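Local atomic coordinates of phosphoacetylglucosamine mutase (Aspergillus lentulus, PDB entry 5O9X), a protein that catalyses the interconversion of N-acetylglucosamine 6-phosphate and N-acetylglucosamine 1-phosphate, a phosphohexomutase step on the route to UDP-N-acetylglucosamine. Residues Thr163-His168 and Asp286-Leu291; Phe373-Tyr378 and Gly385-Ser390. The protein carries 1 engineered substitution. All coordinates share one frame; numbering follows the deposited sequence.

Contact 1 of 2, residues Thr163-His168 and Asp286-Leu291. Unlike the reference sequence in segment 286-291: L291 (reference Val). With G16 (1,6-di-O-phosphono-alpha-D-glucopyranose), chain B.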
loop_
_atom_site.group_PDB
_atom_site.type_symbol
_atom_site.label_atom_id
_atom_site.label_comp_id
_atom_site.label_asym_id
_atom_site.label_seq_id
_atom_site.Cartn_x
_atom_site.Cartn_y
_atom_site.Cartn_z
ATOM N N THR A 163 10.128 -3.527 6.636
ATOM C CA THR A 163 8.981 -3.559 5.694
ATOM C C THR A 163 8.639 -2.087 5.504
ATOM O O THR A 163 9.084 -1.229 6.308
ATOM C CB THR A 163 7.745 -4.289 6.343
ATOM O OG1 THR A 163 7.244 -3.551 7.434
ATOM C CG2 THR A 163 8.100 -5.706 6.848
ATOM N N THR A 164 7.956 -1.768 4.404
ATOM C CA THR A 164 7.491 -0.403 4.197
ATOM C C THR A 164 6.707 0.140 5.391
ATOM O O THR A 164 6.972 1.246 5.825
ATOM C CB THR A 164 6.767 -0.338 2.846
ATOM O OG1 THR A 164 7.768 -0.522 1.820
ATOM C CG2 THR A 164 6.080 1.047 2.609
ATOM N N PRO A 165 5.700 -0.594 5.881
ATOM C CA PRO A 165 4.929 -0.029 6.990
ATOM C C PRO A 165 5.767 0.160 8.267
ATOM O O PRO A 165 5.498 1.099 9.013
ATOM C CB PRO A 165 3.871 -1.126 7.281
ATOM C CG PRO A 165 3.741 -1.888 6.018
ATOM C CD PRO A 165 5.063 -1.800 5.296
ATOM N N GLN A 166 6.778 -0.700 8.508
ATOM C CA GLN A 166 7.734 -0.418 9.657
ATOM C C GLN A 166 8.389 0.946 9.534
ATOM O O GLN A 166 8.464 1.686 10.553
ATOM C CB GLN A 166 8.796 -1.481 9.819
ATOM C CG GLN A 166 8.203 -2.722 10.456
ATOM C CD GLN A 166 9.244 -3.842 10.540
ATOM O OE1 GLN A 166 10.190 -3.953 9.689
ATOM N NE2 GLN A 166 9.098 -4.672 11.570
ATOM N N LEU A 167 8.879 1.274 8.332
ATOM C CA LEU A 167 9.488 2.589 8.125
ATOM C C LEU A 167 8.443 3.740 8.381
ATOM O O LEU A 167 8.742 4.701 9.092
ATOM C CB LEU A 167 10.229 2.644 6.724
ATOM C CG LEU A 167 10.795 4.051 6.729
ATOM C CD1 LEU A 167 12.086 4.340 7.496
ATOM C CD2 LEU A 167 10.605 4.798 5.449
ATOM N N HIS A 168 7.226 3.674 7.774
ATOM C CA HIS A 168 6.183 4.691 8.084
ATOM C C HIS A 168 5.885 4.826 9.604
ATOM O O HIS A 168 5.689 5.956 10.160
ATOM C CB HIS A 168 4.884 4.243 7.408
ATOM C CG HIS A 168 4.812 4.576 5.962
ATOM N ND1 HIS A 168 5.535 3.904 5.005
ATOM C CD2 HIS A 168 4.098 5.532 5.304
ATOM C CE1 HIS A 168 5.210 4.378 3.810
ATOM N NE2 HIS A 168 4.376 5.394 3.971
ATOM N N ASP A 286 7.533 -6.049 -0.082
ATOM C CA ASP A 286 7.794 -5.076 1.042
ATOM C C ASP A 286 6.719 -5.149 2.167
ATOM O O ASP A 286 6.610 -4.257 3.055
ATOM C CB ASP A 286 7.948 -3.629 0.547
ATOM C CG ASP A 286 6.661 -3.039 -0.011
ATOM O OD1 ASP A 286 5.809 -3.870 -0.398
ATOM O OD2 ASP A 286 6.504 -1.753 -0.107
ATOM N N ALA A 287 5.893 -6.194 2.089
ATOM C CA ALA A 287 4.807 -6.459 3.057
ATOM C C ALA A 287 3.839 -5.246 3.184
ATOM O O ALA A 287 3.447 -4.838 4.289
ATOM C CB ALA A 287 5.362 -6.873 4.427
ATOM N N ASP A 288 3.436 -4.715 2.030
ATOM C CA ASP A 288 2.450 -3.698 2.100
ATOM C C ASP A 288 1.172 -3.996 1.307
ATOM O O ASP A 288 0.349 -3.100 1.039
ATOM C CB ASP A 288 3.072 -2.352 1.731
ATOM C CG ASP A 288 2.364 -1.201 2.472
ATOM O OD1 ASP A 288 1.718 -1.444 3.539
ATOM O OD2 ASP A 288 2.391 -0.131 1.925
ATOM N N ARG A 289 1.018 -5.258 0.947
ATOM C CA ARG A 289 -0.248 -5.785 0.383
ATOM C C ARG A 289 -0.505 -7.105 1.074
ATOM O O ARG A 289 0.452 -7.865 1.330
ATOM C CB ARG A 289 -0.081 -6.111 -1.108
ATOM C CG ARG A 289 0.135 -4.885 -1.976
ATOM C CD ARG A 289 0.201 -5.374 -3.435
ATOM N NE ARG A 289 0.600 -4.265 -4.329
ATOM C CZ ARG A 289 0.532 -4.344 -5.653
ATOM N NH1 ARG A 289 0.120 -5.471 -6.221
ATOM N NH2 ARG A 289 0.950 -3.359 -6.418
ATOM N N ILE A 290 -1.790 -7.412 1.304
ATOM C CA ILE A 290 -2.134 -8.784 1.714
ATOM C C ILE A 290 -3.411 -9.219 0.972
ATOM O O ILE A 290 -4.345 -8.434 0.863
ATOM C CB ILE A 290 -2.324 -8.905 3.208
ATOM C CG1 ILE A 290 -2.605 -10.388 3.607
ATOM C CG2 ILE A 290 -3.300 -7.865 3.754
ATOM C CD1 ILE A 290 -2.421 -10.628 5.069
ATOM N N LEU A 291 -3.424 -10.431 0.441
ATOM C CA LEU A 291 -4.711 -11.140 0.300
ATOM C C LEU A 291 -4.826 -12.479 0.800
ATOM O O LEU A 291 -3.842 -13.084 1.099
ATOM C CB LEU A 291 -5.244 -11.208 -1.046
ATOM C CG LEU A 291 -4.653 -11.317 -2.316
ATOM C CD1 LEU A 291 -4.686 -9.774 -2.305
ATOM C CD2 LEU A 291 -3.414 -12.176 -2.160
HETATM C C1 G16 B . 1.701 0.676 -5.855
HETATM C C2 G16 B . 0.737 1.645 -5.176
HETATM C C3 G16 B . -0.717 1.076 -5.228
HETATM C C4 G16 B . -1.202 0.740 -6.627
HETATM C C5 G16 B . -0.205 -0.232 -7.247
HETATM C C6 G16 B . -0.373 -0.448 -8.733
HETATM O O1 G16 B . 1.703 -0.558 -5.132
HETATM O O2 G16 B . 1.108 1.983 -3.804
HETATM O O3 G16 B . -1.517 1.968 -4.559
HETATM O O4 G16 B . -2.542 0.082 -6.690
HETATM O O5 G16 B . 1.140 0.302 -7.233
HETATM O O6 G16 B . -0.208 0.888 -9.391
HETATM P P G16 B . -0.227 0.960 -11.012
HETATM O O1P G16 B . -1.488 0.226 -11.525
HETATM O O2P G16 B . 1.023 0.211 -11.532
HETATM O O3P G16 B . -0.106 2.442 -11.427
HETATM P "P'" G16 B . 3.052 -1.186 -4.447
HETATM O O1X G16 B . 3.914 -0.003 -3.928
HETATM O O2X G16 B . 3.874 -1.856 -5.595
HETATM O O3X G16 B . 2.637 -2.255 -3.496
#
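T164 takes hold of D286 at two points, and the pair illustrates how the first turn of a helix joins a loop that also carries a ligand-binding arginine. The backbone T164 N donates to D286 O (3.1 Å), while the hydroxyl T164 OG1 donates to the carboxylate oxygen D286 OD2 at 2.6 Å. That oxygen is met on its anti side, with the hydroxyl 28° out of the carboxylate plane. A chi1 of -69° keeps T164 OG1 beside its own backbone N, which brings both donors to the same residue. The P165 ring and the D288 side chain run alongside each other, pointing opposite ways, with P165 CG 3.2 Å from D288 OD1. On the flank, T163 CG2 meets the methyl A287 CB at 3.8 Å. The helix start is itself well braced: T163 and Q166 form a capping box, and T164 O accepts from both the backbone N and the ring ND1 of H168. Past the contact, R289 turns to the bound glucose 1,6-bisphosphate (G16). R289 NE donates to the phosphate oxygen G16 O3X at 3.0 Å, and R289 NH2 bonds to the ester oxygen G16 O1 in the guanidinium plane (167° at the hydrogen). The Asp-X-Asp-X-Asp-Arg run of this loop is consistent with the metal-binding loop of the phosphohexomutase family; D284, its first aspartate, accepts from D288 N. Helix 164-176 rests here against strand 75-81, where T164 and H168 touch K79, while the loop enters strand 290-295, whose I290 packs on strand 279-283 and helix 428-442.

Contact 2 of 2, residues Phe373-Tyr378 and Gly385-Ser390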
loop_
_atom_site.group_PDB
_atom_site.type_symbol
_atom_site.label_atom_id
_atom_site.label_comp_id
_atom_site.label_asym_id
_atom_site.label_seq_id
_atom_site.Cartn_x
_atom_site.Cartn_y
_atom_site.Cartn_z
ATOM N N PHE A 373 -15.069 10.630 5.963
ATOM C CA PHE A 373 -15.935 9.788 6.804
ATOM C C PHE A 373 -15.433 9.845 8.248
ATOM O O PHE A 373 -14.262 10.169 8.458
ATOM C CB PHE A 373 -15.896 8.337 6.259
ATOM C CG PHE A 373 -16.423 8.258 4.857
ATOM C CD1 PHE A 373 -17.760 8.468 4.607
ATOM C CD2 PHE A 373 -15.561 7.990 3.767
ATOM C CE1 PHE A 373 -18.273 8.437 3.297
ATOM C CE2 PHE A 373 -16.071 7.949 2.444
ATOM C CZ PHE A 373 -17.418 8.170 2.212
ATOM N N ASP A 374 -16.307 9.512 9.211
ATOM C CA ASP A 374 -15.884 9.280 10.609
ATOM C C ASP A 374 -14.952 8.069 10.611
ATOM O O ASP A 374 -13.867 8.091 11.192
ATOM C CB ASP A 374 -17.129 8.972 11.533
ATOM C CG ASP A 374 -18.212 10.130 11.576
ATOM O OD1 ASP A 374 -17.829 11.311 11.592
ATOM O OD2 ASP A 374 -19.447 9.831 11.618
ATOM N N VAL A 375 -15.401 6.988 9.959
ATOM C CA VAL A 375 -14.567 5.757 9.806
ATOM C C VAL A 375 -14.378 5.554 8.256
ATOM O O VAL A 375 -15.358 5.312 7.561
ATOM C CB VAL A 375 -15.308 4.546 10.433
ATOM C CG1 VAL A 375 -14.481 3.294 10.285
ATOM C CG2 VAL A 375 -15.645 4.815 11.949
ATOM N N GLY A 376 -13.170 5.680 7.733
ATOM C CA GLY A 376 -13.059 5.565 6.265
ATOM C C GLY A 376 -12.322 4.223 5.989
ATOM O O GLY A 376 -11.108 4.061 6.302
ATOM N N VAL A 377 -13.036 3.255 5.439
ATOM C CA VAL A 377 -12.398 1.951 5.201
ATOM C C VAL A 377 -11.871 2.090 3.765
ATOM O O VAL A 377 -12.650 2.396 2.847
ATOM C CB VAL A 377 -13.399 0.817 5.278
ATOM C CG1 VAL A 377 -12.726 -0.538 4.902
ATOM C CG2 VAL A 377 -13.959 0.743 6.697
ATOM N N TYR A 378 -10.565 1.898 3.545
ATOM C CA TYR A 378 -10.111 1.928 2.146
ATOM C C TYR A 378 -9.102 0.842 1.768
ATOM O O TYR A 378 -8.068 0.722 2.396
ATOM C CB TYR A 378 -9.592 3.312 1.772
ATOM C CG TYR A 378 -8.443 3.860 2.590
ATOM C CD1 TYR A 378 -7.089 3.829 2.116
ATOM C CD2 TYR A 378 -8.710 4.448 3.810
ATOM C CE1 TYR A 378 -6.060 4.384 2.919
ATOM C CE2 TYR A 378 -7.701 4.972 4.605
ATOM C CZ TYR A 378 -6.423 4.985 4.139
ATOM O OH TYR A 378 -5.550 5.565 5.018
ATOM N N GLY A 385 -4.300 -1.446 1.957
ATOM C CA GLY A 385 -5.318 -0.603 2.506
ATOM C C GLY A 385 -5.348 -0.645 4.035
ATOM O O GLY A 385 -4.489 -1.252 4.680
ATOM N N THR A 386 -6.290 0.119 4.580
ATOM C CA THR A 386 -6.351 0.341 6.000
ATOM C C THR A 386 -7.716 0.939 6.359
ATOM O O THR A 386 -8.656 0.963 5.537
ATOM C CB THR A 386 -5.117 1.135 6.567
ATOM O OG1 THR A 386 -5.111 0.928 7.978
ATOM C CG2 THR A 386 -5.180 2.581 6.273
ATOM N N ILE A 387 -7.826 1.416 7.588
ATOM C CA ILE A 387 -9.064 2.061 8.030
ATOM C C ILE A 387 -8.603 3.266 8.782
ATOM O O ILE A 387 -7.730 3.182 9.644
ATOM C CB ILE A 387 -9.929 1.179 8.942
ATOM C CG1 ILE A 387 -10.374 -0.069 8.198
ATOM C CG2 ILE A 387 -11.253 1.929 9.249
ATOM C CD1 ILE A 387 -10.123 -1.329 8.938
ATOM N N THR A 388 -9.171 4.391 8.425
ATOM C CA THR A 388 -8.802 5.644 9.092
ATOM C C THR A 388 -9.993 6.086 10.000
ATOM O O THR A 388 -11.147 5.901 9.663
ATOM C CB THR A 388 -8.351 6.670 8.041
ATOM O OG1 THR A 388 -7.969 7.837 8.720
ATOM C CG2 THR A 388 -9.466 7.025 7.157
ATOM N N PHE A 389 -9.679 6.582 11.187
ATOM C CA PHE A 389 -10.707 7.074 12.147
ATOM C C PHE A 389 -10.454 8.551 12.311
ATOM O O PHE A 389 -9.331 8.949 12.619
ATOM C CB PHE A 389 -10.539 6.378 13.484
ATOM C CG PHE A 389 -10.849 4.907 13.427
ATOM C CD1 PHE A 389 -12.162 4.448 13.670
ATOM C CD2 PHE A 389 -9.839 3.990 13.101
ATOM C CE1 PHE A 389 -12.461 3.087 13.620
ATOM C CE2 PHE A 389 -10.131 2.624 13.009
ATOM C CZ PHE A 389 -11.438 2.183 13.289
ATOM N N SER A 390 -11.465 9.333 12.036
ATOM C CA SER A 390 -11.360 10.817 12.209
ATOM C C SER A 390 -11.127 11.248 13.668
ATOM O O SER A 390 -11.338 10.454 14.613
ATOM C CB SER A 390 -12.618 11.504 11.743
ATOM O OG SER A 390 -13.728 11.318 12.642
#
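S390 N, just past the end of its strand, donates to D374 O in a nearly straight bond of 2.8 Å (175° at the hydrogen). F389 CA adds a weak CA-H...O contact to D374 O at 3.5 Å. From there the antiparallel pairing runs on, a worked example of a hairpin whose two faces are packed in different ways. G376 and T388 form one hydrogen-bonded pair through two bonds, Y378 and T386 the next. V375, V377, I387 and F389 share one face, with V375 beside both I387 and F389 and V377 beside I387. The methyl I387 CG2 reaches V375 CG1 at 3.7 Å and also meets V377 CG2, so it bridges the two valines, while F389 brings CD1 and CE1 obliquely against V375. On the other face the Y378 side chain leans over the partner strand, because chi1 of 58° sets CG between the backbone N and the carbonyl carbon. T386 O lies over one face of the ring; T386 CG2 lies over that same face near the CZ-OH end, 3.3 Å from Y378 OH. T388 comes in at the ring edge, T388 CG2 being 3.7 Å from Y378 CE2. At the turn end, the G385 backbone (phi 157°) brings G385 CA within 3.1 Å of Y378 O, leaving no room for a side chain. This is the edge hairpin of the domain III sheet, with G385 CA about 8 Å from the nearest atom of the bound bisphosphate. Strand 375-379 pairs on its other side with strand 332-337, and 385-389 is an outermost strand of the four-stranded sheet within the chain. Helix 363-370 covers Y378 and T388; helix 391-399, N-capped by S390 OG bonding to A393 N, packs on F389.

Read from the N terminus, the chain first closes a long loop at contact 1, where 117 residues separate its two segments; contact 2 then closes a short one, a hairpin with six intervening residues. The two lie in series, neither enclosing nor crossing the other. Contact 1 joins the first domain to the second, whereas contact 2 stays within the third. Their centres are about 18 Å apart and their nearest atoms about 5 Å, without touching. The hairpin connection links them: G383 bonds to the backbone of I290, and E380 and H384 bind the same bisphosphate as R289, so the second and third domains meet at one ligand.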